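Local coordinates for dimeric protein of unknown function and ferredoxin-like fold (Bacteroides fragilis, PDB 3FMB), which is of unknown function but forms a dimer of ferredoxin-like subunits and belongs to the stress-responsive alpha/beta-barrel family, at residues K22-K28 and W74-S80; I56-I62 and D87-Y91. All blocks are in the same frame, centred on the assembly; numbering follows the deposited sequence.

Contact 1: residues K22-K28 and W74-S80; sequences KHIVLFK and WNIALYS. With SO4 (sulfate ion), chain C; EDO (1,2-ethanediol), chain D.
Lys28 lies across the indole of Trp74 at about a right angle, its CB resting over one face of the six-membered ring, 3.9 Å from the centroid, in a CH-pi contact. With CG of Trp74 anti to the carbonyl carbon (chi1 -68°), the indole swings back across strand 22-28, so that its far edge, at CZ3, meets Leu26 O. A classic beta bulge lies at this end of the pairing: Asn75 N and Ile76 N both bind Phe27 O, in the plane of that carbonyl, before regular antiparallel pairing runs on to His23 and Ser80.

On the face of Ile24 and Leu26, toward the second subunit, small fits large. Leu26 CD2 sits over the small Ala77, 3.3 Å from Ala77 CB, tighter than usual contact. Ile24 CD1 meets the edge of the Tyr79 ring, whose hydroxyl receives Lys22 NZ at 2.9 Å; that ammonium also forms a salt bridge with Glu63 of the second subunit. On the other face, Phe27 CD2 touches Ile76 CG2 and Leu78 CD2 comes obliquely to His23 CD2.

Ser80 OG turns back to His23 O at 2.8 Å, reinforcing a weak backbone bond from Ser80 N. His23 gives NE2-H straight to sulfate O1, while ND1 pairs with Asp115; both imidazole nitrogens are thus engaged, which fixes the rotation of the ring.

Contact 2: residues I56-I62 and D87-Y91; sequences ISVIRKI and DVKFY. With EDO (1,2-ethanediol), chain F; SO4 (sulfate ion), chain C.
Tyr91 and Val58 meet their partners through their first torsions. In Tyr91, CG stands anti to the backbone N (chi1 153°), which sends the ring out from helix 85-93 to three isoleucines of 56-62. Val58, with chi1 at -61°, has CG1 opposite its carbonyl carbon and CG2 wedged between the backbone N and that carbon, and the two methyls divide the helix surface between them.

Val58 CG1 lies 3.8 Å from Asp87 CG, the carboxylate carbon; Val58 CG2 lies 3.7 Å from Asp87 O and touches Phe90 at CD2 from an oblique direction. Ile56 comes to that same phenyl ring at its edge, through CG2, while its CD1 turns to Tyr91 CD1. Ile59 CD1 reaches the same ring atom, Tyr91 CD1, at 4.0 Å, but from the other side of the ring plane from Ile56; Ile62 CD1 lies on the Ile59 side. The side chains of Ile62 and Tyr91 extend toward each other from opposite directions, with Ile62 CD1 3.7 Å from Tyr91 CE1. The Tyr91 hydroxyl makes a weak bond to sulfate O1.

No direct hydrogen bond joins the two segments. One water bridges them instead, donating to Val58 O at 2.6 Å and to Asp87 OD2 at 2.8 Å. Arg60 NH2 is 4.4 Å from Asp87 OD2, which lies well out of the guanidinium plane, so the attraction is of charge alone; the salt bridge of Arg60 is to Asp83.

Ile56 to Ile59 form a type I beta turn, closed by Ile59 N to Ile56 O, leading toward strand 61-66, outermost in the sheet of this chain. The arrangement is the helix-on-sheet layering of a ferredoxin-like fold, with an aromatic of helix 85-93 packed against the turn and Ile62.

In the fold
Contact 1 lies in the middle of the antiparallel sheet and contact 2 at its margin, their centres 15 Å apart. Strand 76-82 joins them: it pairs with 21-29 on one side and with strand 61-66, outermost within this chain, on the other, then leads into helix 85-93. The segments alternate along the chain, and they touch directly where Ser80 CB meets Lys61 O at 3.3 Å, Leu78 CD1 meets Tyr91 OH at 3.5 Å, and His23 ND1 meets Val88 CG1 at 3.8 Å. Both contacts reach the same sulfate, which Arg111 also binds. Although it probably came from the crystallisation liquor, the ion may mark a spot suited to an anion, where His23, Arg111 and Tyr91 converge.

Contact 1: residues K22-K28 and W74-S80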
loop_
_atom_site.group_PDB
_atom_site.type_symbol
_atom_site.label_atom_id
_atom_site.label_comp_id
_atom_site.label_asym_id
_atom_site.label_seq_id
_atom_site.Cartn_x
_atom_site.Cartn_y
_atom_site.Cartn_z
ATOM N N LYS A 22 3.962 -9.693 -2.608
ATOM C CA LYS A 22 4.044 -8.251 -2.501
ATOM C C LYS A 22 3.913 -7.832 -1.043
ATOM O O LYS A 22 2.989 -8.251 -0.344
ATOM C CB LYS A 22 2.976 -7.562 -3.356
ATOM C CG LYS A 22 3.122 -7.906 -4.856
ATOM C CD LYS A 22 2.438 -6.909 -5.758
ATOM C CE LYS A 22 2.477 -7.317 -7.219
ATOM N NZ LYS A 22 1.873 -6.233 -8.060
ATOM N N HIS A 23 4.854 -7.010 -0.598
ATOM C CA HIS A 23 4.916 -6.496 0.765
ATOM C C HIS A 23 4.680 -4.980 0.635
ATOM O O HIS A 23 5.526 -4.239 0.072
ATOM C CB HIS A 23 6.313 -6.782 1.368
ATOM C CG HIS A 23 6.600 -6.086 2.675
ATOM N ND1 HIS A 23 5.882 -6.318 3.823
ATOM C CD2 HIS A 23 7.538 -5.164 3.004
ATOM C CE1 HIS A 23 6.376 -5.578 4.808
ATOM N NE2 HIS A 23 7.363 -4.841 4.327
ATOM N N ILE A 24 3.508 -4.529 1.064
ATOM C CA ILE A 24 3.135 -3.122 0.911
ATOM C C ILE A 24 2.933 -2.533 2.291
ATOM O O ILE A 24 2.166 -3.071 3.111
ATOM C CB ILE A 24 1.842 -2.940 0.083
ATOM C CG1 ILE A 24 2.029 -3.566 -1.314
ATOM C CG2 ILE A 24 1.436 -1.421 0.040
ATOM C CD1 ILE A 24 0.931 -3.132 -2.323
ATOM N N VAL A 25 3.596 -1.410 2.539
ATOM C CA VAL A 25 3.506 -0.741 3.866
ATOM C C VAL A 25 3.252 0.751 3.627
ATOM O O VAL A 25 3.916 1.375 2.798
ATOM C CB VAL A 25 4.804 -0.913 4.766
ATOM C CG1 VAL A 25 4.548 -0.374 6.214
ATOM C CG2 VAL A 25 5.322 -2.369 4.750
ATOM N N LEU A 26 2.256 1.287 4.324
ATOM C CA LEU A 26 2.028 2.734 4.337
ATOM C C LEU A 26 2.284 3.254 5.762
ATOM O O LEU A 26 1.978 2.555 6.762
ATOM C CB LEU A 26 0.598 3.048 3.923
ATOM C CG LEU A 26 0.135 2.612 2.529
ATOM C CD1 LEU A 26 -1.346 3.058 2.263
ATOM C CD2 LEU A 26 1.063 3.006 1.404
ATOM N N PHE A 27 2.889 4.438 5.826
ATOM C CA PHE A 27 3.165 5.131 7.066
ATOM C C PHE A 27 2.506 6.527 7.115
ATOM O O PHE A 27 2.484 7.285 6.124
ATOM C CB PHE A 27 4.674 5.331 7.251
ATOM C CG PHE A 27 5.451 4.071 7.329
ATOM C CD1 PHE A 27 5.623 3.423 8.539
ATOM C CD2 PHE A 27 6.029 3.537 6.179
ATOM C CE1 PHE A 27 6.357 2.223 8.614
ATOM C CE2 PHE A 27 6.772 2.357 6.253
ATOM C CZ PHE A 27 6.943 1.727 7.450
ATOM N N LYS A 28 2.071 6.880 8.316
ATOM C CA LYS A 28 1.573 8.210 8.642
ATOM C C LYS A 28 2.403 8.752 9.803
ATOM O O LYS A 28 2.594 8.117 10.847
ATOM C CB LYS A 28 0.088 8.126 8.994
ATOM C CG LYS A 28 -0.542 9.495 9.269
ATOM C CD LYS A 28 -2.087 9.404 9.343
ATOM C CE LYS A 28 -2.700 10.735 9.730
ATOM N NZ LYS A 28 -4.120 10.880 9.235
ATOM N N TRP A 74 -1.881 9.942 4.629
ATOM C CA TRP A 74 -0.722 9.099 4.871
ATOM C C TRP A 74 0.396 9.634 4.023
ATOM O O TRP A 74 0.159 10.200 2.950
ATOM C CB TRP A 74 -1.025 7.622 4.577
ATOM C CG TRP A 74 -2.004 7.090 5.607
ATOM C CD1 TRP A 74 -3.263 7.534 5.861
ATOM C CD2 TRP A 74 -1.756 6.039 6.543
ATOM N NE1 TRP A 74 -3.815 6.845 6.911
ATOM C CE2 TRP A 74 -2.913 5.909 7.344
ATOM C CE3 TRP A 74 -0.667 5.224 6.797
ATOM C CZ2 TRP A 74 -3.017 4.951 8.369
ATOM C CZ3 TRP A 74 -0.752 4.304 7.827
ATOM C CH2 TRP A 74 -1.934 4.160 8.597
ATOM N N ASN A 75 1.618 9.544 4.527
ATOM C CA ASN A 75 2.736 10.268 3.911
ATOM C C ASN A 75 3.669 9.441 3.034
ATOM O O ASN A 75 4.259 9.949 2.081
ATOM C CB ASN A 75 3.631 10.968 4.985
ATOM C CG ASN A 75 2.837 11.569 6.133
ATOM O OD1 ASN A 75 2.477 10.871 7.053
ATOM N ND2 ASN A 75 2.610 12.848 6.093
ATOM N N ILE A 76 3.832 8.187 3.381
ATOM C CA ILE A 76 4.860 7.353 2.810
ATOM C C ILE A 76 4.295 5.976 2.425
ATOM O O ILE A 76 3.582 5.337 3.237
ATOM C CB ILE A 76 6.035 7.105 3.831
ATOM C CG1 ILE A 76 6.703 8.422 4.303
ATOM C CG2 ILE A 76 7.055 6.104 3.197
ATOM C CD1 ILE A 76 7.631 8.214 5.581
ATOM N N ALA A 77 4.654 5.508 1.225
ATOM C CA ALA A 77 4.312 4.169 0.772
ATOM C C ALA A 77 5.618 3.424 0.492
ATOM O O ALA A 77 6.535 3.988 -0.124
ATOM C CB ALA A 77 3.479 4.214 -0.508
ATOM N N LEU A 78 5.684 2.167 0.931
ATOM C CA LEU A 78 6.740 1.251 0.542
ATOM C C LEU A 78 6.086 0.113 -0.238
ATOM O O LEU A 78 5.137 -0.535 0.232
ATOM C CB LEU A 78 7.427 0.721 1.789
ATOM C CG LEU A 78 8.678 -0.150 1.551
ATOM C CD1 LEU A 78 9.670 0.139 2.718
ATOM C CD2 LEU A 78 8.255 -1.655 1.467
ATOM N N TYR A 79 6.552 -0.079 -1.450
ATOM C CA TYR A 79 6.059 -1.115 -2.317
ATOM C C TYR A 79 7.232 -2.020 -2.638
ATOM O O TYR A 79 8.260 -1.551 -3.104
ATOM C CB TYR A 79 5.473 -0.494 -3.584
ATOM C CG TYR A 79 5.099 -1.521 -4.630
ATOM C CD1 TYR A 79 3.865 -2.189 -4.569
ATOM C CD2 TYR A 79 5.996 -1.881 -5.640
ATOM C CE1 TYR A 79 3.530 -3.169 -5.517
ATOM C CE2 TYR A 79 5.656 -2.867 -6.586
ATOM C CZ TYR A 79 4.424 -3.503 -6.507
ATOM O OH TYR A 79 4.086 -4.448 -7.443
ATOM N N SER A 80 7.058 -3.318 -2.431
ATOM C CA SER A 80 8.157 -4.239 -2.610
ATOM C C SER A 80 7.683 -5.638 -2.975
ATOM O O SER A 80 6.521 -6.000 -2.743
ATOM C CB SER A 80 9.003 -4.253 -1.333
ATOM O OG SER A 80 8.269 -4.776 -0.261
HETATM S S SO4 C . 8.423 -3.169 7.219
HETATM O O1 SO4 C . 8.838 -2.937 5.760
HETATM O O2 SO4 C . 9.553 -3.321 8.133
HETATM O O3 SO4 C . 7.546 -4.348 7.427
HETATM O O4 SO4 C . 7.714 -1.986 7.767
HETATM C C1 EDO D . -0.565 14.947 3.813
HETATM O O1 EDO D . -1.390 15.129 2.671
HETATM C C2 EDO D . 0.090 13.566 3.740
HETATM O O2 EDO D . 1.059 13.494 2.708
#

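Contact 2: residues I56-I62 and D87-Y91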
loop_
_atom_site.group_PDB
_atom_site.type_symbol
_atom_site.label_atom_id
_atom_site.label_comp_id
_atom_site.label_asym_id
_atom_site.label_seq_id
_atom_site.Cartn_x
_atom_site.Cartn_y
_atom_site.Cartn_z
ATOM N N ILE A 56 20.882 -6.130 0.462
ATOM C CA ILE A 56 19.932 -7.209 0.782
ATOM C C ILE A 56 19.454 -7.897 -0.490
ATOM O O ILE A 56 18.539 -7.422 -1.184
ATOM C CB ILE A 56 18.699 -6.699 1.586
ATOM C CG1 ILE A 56 19.135 -5.791 2.744
ATOM C CG2 ILE A 56 17.877 -7.914 2.075
ATOM C CD1 ILE A 56 17.989 -5.250 3.671
ATOM N N SER A 57 20.086 -9.021 -0.789
ATOM C CA SER A 57 19.909 -9.683 -2.079
ATOM C C SER A 57 18.506 -10.254 -2.271
ATOM O O SER A 57 18.046 -10.381 -3.404
ATOM C CB SER A 57 20.952 -10.788 -2.254
ATOM O OG SER A 57 20.659 -11.874 -1.398
ATOM N N VAL A 58 17.807 -10.587 -1.188
ATOM C CA VAL A 58 16.445 -11.136 -1.323
ATOM C C VAL A 58 15.390 -10.118 -1.813
ATOM O O VAL A 58 14.277 -10.524 -2.154
ATOM C CB VAL A 58 15.905 -11.858 -0.026
ATOM C CG1 VAL A 58 16.766 -13.046 0.344
ATOM C CG2 VAL A 58 15.735 -10.908 1.146
ATOM N N ILE A 59 15.698 -8.815 -1.817
ATOM C CA ILE A 59 14.760 -7.825 -2.372
ATOM C C ILE A 59 14.681 -7.985 -3.880
ATOM O O ILE A 59 15.697 -7.856 -4.572
ATOM C CB ILE A 59 15.153 -6.343 -2.072
ATOM C CG1 ILE A 59 15.237 -6.084 -0.556
ATOM C CG2 ILE A 59 14.140 -5.359 -2.732
ATOM C CD1 ILE A 59 15.940 -4.701 -0.193
ATOM N N ARG A 60 13.485 -8.282 -4.389
ATOM C CA ARG A 60 13.281 -8.456 -5.841
ATOM C C ARG A 60 12.887 -7.111 -6.495
ATOM O O ARG A 60 13.238 -6.830 -7.612
ATOM C CB ARG A 60 12.217 -9.522 -6.092
ATOM C CG ARG A 60 12.551 -10.861 -5.446
ATOM C CD ARG A 60 13.738 -11.507 -6.172
ATOM N NE ARG A 60 14.183 -12.732 -5.521
ATOM C CZ ARG A 60 15.381 -12.908 -4.957
ATOM N NH1 ARG A 60 16.312 -11.960 -4.982
ATOM N NH2 ARG A 60 15.655 -14.055 -4.365
ATOM N N LYS A 61 12.173 -6.281 -5.758
ATOM C CA LYS A 61 11.819 -4.938 -6.175
ATOM C C LYS A 61 11.498 -4.163 -4.910
ATOM O O LYS A 61 10.925 -4.736 -3.995
ATOM C CB LYS A 61 10.568 -4.964 -7.061
ATOM C CG LYS A 61 10.185 -3.616 -7.599
ATOM C CD LYS A 61 9.070 -3.742 -8.617
ATOM C CE LYS A 61 8.563 -2.391 -9.069
ATOM N NZ LYS A 61 7.861 -2.570 -10.376
ATOM N N ILE A 62 11.899 -2.893 -4.851
ATOM C CA ILE A 62 11.524 -2.014 -3.733
ATOM C C ILE A 62 11.493 -0.571 -4.227
ATOM O O ILE A 62 12.275 -0.160 -5.073
ATOM C CB ILE A 62 12.453 -2.163 -2.470
ATOM C CG1 ILE A 62 11.816 -1.586 -1.202
ATOM C CG2 ILE A 62 13.922 -1.623 -2.792
ATOM C CD1 ILE A 62 12.339 -2.234 0.129
ATOM N N ASP A 87 11.586 -14.559 3.150
ATOM C CA ASP A 87 12.437 -13.498 2.603
ATOM C C ASP A 87 12.003 -12.110 3.082
ATOM O O ASP A 87 12.843 -11.260 3.356
ATOM C CB ASP A 87 12.471 -13.571 1.081
ATOM C CG ASP A 87 13.334 -14.735 0.547
ATOM O OD1 ASP A 87 13.904 -15.497 1.344
ATOM O OD2 ASP A 87 13.430 -14.866 -0.688
ATOM N N VAL A 88 10.694 -11.855 3.150
ATOM C CA VAL A 88 10.195 -10.599 3.727
ATOM C C VAL A 88 10.742 -10.422 5.156
ATOM O O VAL A 88 11.169 -9.350 5.532
ATOM C CB VAL A 88 8.639 -10.545 3.750
ATOM C CG1 VAL A 88 8.137 -9.314 4.498
ATOM C CG2 VAL A 88 8.082 -10.619 2.341
ATOM N N LYS A 89 10.734 -11.494 5.942
ATOM C CA LYS A 89 11.173 -11.435 7.319
ATOM C C LYS A 89 12.704 -11.258 7.408
ATOM O O LYS A 89 13.211 -10.519 8.269
ATOM C CB LYS A 89 10.698 -12.641 8.079
ATOM C CG LYS A 89 11.245 -12.696 9.522
ATOM C CD LYS A 89 10.217 -13.127 10.576
ATOM C CE LYS A 89 10.201 -12.142 11.746
ATOM N NZ LYS A 89 9.572 -10.855 11.322
ATOM N N PHE A 90 13.429 -11.909 6.506
ATOM C CA PHE A 90 14.884 -11.693 6.385
ATOM C C PHE A 90 15.217 -10.223 6.141
ATOM O O PHE A 90 16.059 -9.623 6.817
ATOM C CB PHE A 90 15.421 -12.579 5.268
ATOM C CG PHE A 90 16.888 -12.527 5.091
ATOM C CD1 PHE A 90 17.707 -13.488 5.695
ATOM C CD2 PHE A 90 17.476 -11.534 4.320
ATOM C CE1 PHE A 90 19.048 -13.451 5.524
ATOM C CE2 PHE A 90 18.862 -11.502 4.153
ATOM C CZ PHE A 90 19.624 -12.430 4.744
ATOM N N TYR A 91 14.549 -9.645 5.153
ATOM C CA TYR A 91 14.619 -8.205 4.903
ATOM C C TYR A 91 14.235 -7.351 6.124
ATOM O O TYR A 91 14.925 -6.394 6.473
ATOM C CB TYR A 91 13.708 -7.877 3.714
ATOM C CG TYR A 91 13.155 -6.477 3.698
ATOM C CD1 TYR A 91 13.879 -5.420 3.141
ATOM C CD2 TYR A 91 11.897 -6.209 4.223
ATOM C CE1 TYR A 91 13.336 -4.117 3.100
ATOM C CE2 TYR A 91 11.369 -4.942 4.209
ATOM C CZ TYR A 91 12.080 -3.909 3.647
ATOM O OH TYR A 91 11.532 -2.691 3.667
HETATM C C1 EDO F . 6.363 -10.819 9.397
HETATM O O1 EDO F . 5.425 -10.061 10.189
HETATM C C2 EDO F . 7.042 -9.948 8.343
HETATM O O2 EDO F . 8.461 -9.728 8.613
HETATM S S SO4 C . 8.423 -3.169 7.219
HETATM O O1 SO4 C . 8.838 -2.937 5.760
HETATM O O2 SO4 C . 9.553 -3.321 8.133
HETATM O O3 SO4 C . 7.546 -4.348 7.427
HETATM O O4 SO4 C . 7.714 -1.986 7.767
HETATM O O HOH W 1 13.072 -12.750 -2.490
#